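Side-chain contact in rhamnosidase B (Bacillus sp., PDB 2OKX), which hydrolyses terminal alpha-L-rhamnose residues from rhamnosides as a glycoside hydrolase of family 78, probably with inversion at the anomeric carbon: residues 104-109 / 232-237. Numbering follows the deposited sequence.
Sequences YLRGRG and ESVNHA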
# COMPACT_ATOMS: atom_id res chain seq x y z
N TYR A 104 0.29 10.63 -4.20
CA TYR A 104 0.99 11.86 -4.56
C TYR A 104 0.55 12.34 -5.93
O TYR A 104 0.49 11.57 -6.88
CB TYR A 104 2.51 11.62 -4.57
CG TYR A 104 3.29 12.74 -5.23
CD1 TYR A 104 3.72 12.63 -6.55
CD2 TYR A 104 3.56 13.92 -4.54
CE1 TYR A 104 4.40 13.68 -7.18
CE2 TYR A 104 4.23 14.98 -5.16
CZ TYR A 104 4.64 14.85 -6.48
OH TYR A 104 5.29 15.90 -7.09
N LEU A 105 0.21 13.63 -6.03
CA LEU A 105 -0.19 14.21 -7.30
C LEU A 105 0.95 15.10 -7.76
O LEU A 105 1.38 16.00 -7.04
CB LEU A 105 -1.48 15.03 -7.15
CG LEU A 105 -2.77 14.22 -6.98
CD1 LEU A 105 -2.85 13.62 -5.57
CD2 LEU A 105 -3.97 15.12 -7.23
N ARG A 106 1.46 14.84 -8.96
CA ARG A 106 2.58 15.60 -9.50
C ARG A 106 2.43 17.11 -9.37
O ARG A 106 1.41 17.69 -9.77
CB ARG A 106 2.81 15.25 -10.98
CG ARG A 106 4.15 15.74 -11.49
CD ARG A 106 4.29 15.66 -13.00
NE ARG A 106 5.64 16.01 -13.42
CZ ARG A 106 6.05 16.07 -14.68
NH1 ARG A 106 5.20 15.81 -15.67
NH2 ARG A 106 7.31 16.38 -14.95
N GLY A 107 3.45 17.73 -8.79
CA GLY A 107 3.48 19.17 -8.64
C GLY A 107 4.79 19.60 -9.26
O GLY A 107 4.94 19.61 -10.48
N ARG A 108 5.77 19.94 -8.42
CA ARG A 108 7.08 20.33 -8.89
C ARG A 108 8.04 20.22 -7.72
O ARG A 108 7.62 20.32 -6.56
CB ARG A 108 7.06 21.77 -9.44
CG ARG A 108 6.70 22.83 -8.42
CD ARG A 108 6.69 24.23 -9.05
NE ARG A 108 8.00 24.61 -9.57
CZ ARG A 108 8.26 25.77 -10.18
NH1 ARG A 108 9.49 26.03 -10.62
NH2 ARG A 108 7.30 26.67 -10.34
N GLY A 109 9.32 19.99 -8.01
CA GLY A 109 10.30 19.87 -6.95
C GLY A 109 10.29 21.10 -6.07
O GLY A 109 10.19 22.22 -6.56
N GLU A 232 2.52 11.40 -21.74
CA GLU A 232 1.68 12.24 -20.90
C GLU A 232 1.16 11.51 -19.65
O GLU A 232 0.66 12.14 -18.73
CB GLU A 232 0.51 12.79 -21.72
CG GLU A 232 -0.20 13.98 -21.10
CD GLU A 232 -1.23 13.59 -20.05
OE1 GLU A 232 -1.63 14.46 -19.25
OE2 GLU A 232 -1.64 12.40 -20.03
N SER A 233 1.28 10.18 -19.62
CA SER A 233 0.80 9.40 -18.49
C SER A 233 1.51 9.71 -17.18
O SER A 233 1.07 9.28 -16.12
CB SER A 233 0.91 7.90 -18.79
OG SER A 233 2.26 7.49 -18.86
N VAL A 234 2.62 10.46 -17.25
CA VAL A 234 3.36 10.83 -16.05
C VAL A 234 2.56 11.79 -15.18
O VAL A 234 2.81 11.92 -13.97
CB VAL A 234 4.70 11.53 -16.40
CG1 VAL A 234 5.61 10.59 -17.18
CG2 VAL A 234 4.43 12.81 -17.20
N ASN A 235 1.58 12.46 -15.78
CA ASN A 235 0.77 13.43 -15.05
C ASN A 235 -0.44 12.89 -14.31
O ASN A 235 -1.16 13.65 -13.65
CB ASN A 235 0.35 14.55 -16.01
CG ASN A 235 1.54 15.28 -16.60
OD1 ASN A 235 2.37 15.81 -15.87
ND2 ASN A 235 1.63 15.29 -17.92
N HIS A 236 -0.69 11.59 -14.40
CA HIS A 236 -1.82 11.00 -13.69
C HIS A 236 -1.52 9.55 -13.35
O HIS A 236 -0.51 9.00 -13.79
CB HIS A 236 -3.09 11.06 -14.55
CG HIS A 236 -3.05 10.19 -15.76
ND1 HIS A 236 -2.71 10.67 -17.01
CD2 HIS A 236 -3.26 8.86 -15.91
CE1 HIS A 236 -2.72 9.67 -17.88
NE2 HIS A 236 -3.05 8.56 -17.23
N ALA A 237 -2.40 8.92 -12.58
CA ALA A 237 -2.20 7.53 -12.18
C ALA A 237 -3.35 6.65 -12.63
O ALA A 237 -3.67 5.66 -11.98
CB ALA A 237 -2.02 7.44 -10.67
O HOH W 1 4.48 15.95 -19.04
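OD1 of N235 meets the edge of the R106 guanidinium, close to its plane, with the guanidinium and amide planes 17° apart. A water also sits at that edge; the methyl CG2 of V234 approaches NH1 of R106 obliquely, at 3.5 Å. NH1 of R106 donates to OD1 of N235 over 2.8 Å, with a moderately bent N-H...O angle of 148° and the donor tilted from the carbonyl plane. The water accepts a bond from ND2 of N235 at 3.1 Å and a long, weak one from NH1 of R106, completing, through this weak link, a ring of which the direct bond is one side. R106 gets there with CG anti to the backbone N (chi1 -166°) and a fully extended chain that runs beside V234, bringing its CD to 3.5 Å from OD1 of N235. NE of R106 bonds to S18, which helps fix the guanidinium's rotation, while OG of S100 accepts the backbone N of R106, and the S100 backbone bonds to that of V234. With an alanine here in place of R106, OD1 of N235 would probably lose its cationic donor, and CG2 of V234 the contact with NH1. At the surface, the side chains thus join, by one charged-to-neutral hydrogen bond and without a salt bridge, the loop before strand 110-117 in the N-terminal domain to the loop before strand 240-252 in domain D2.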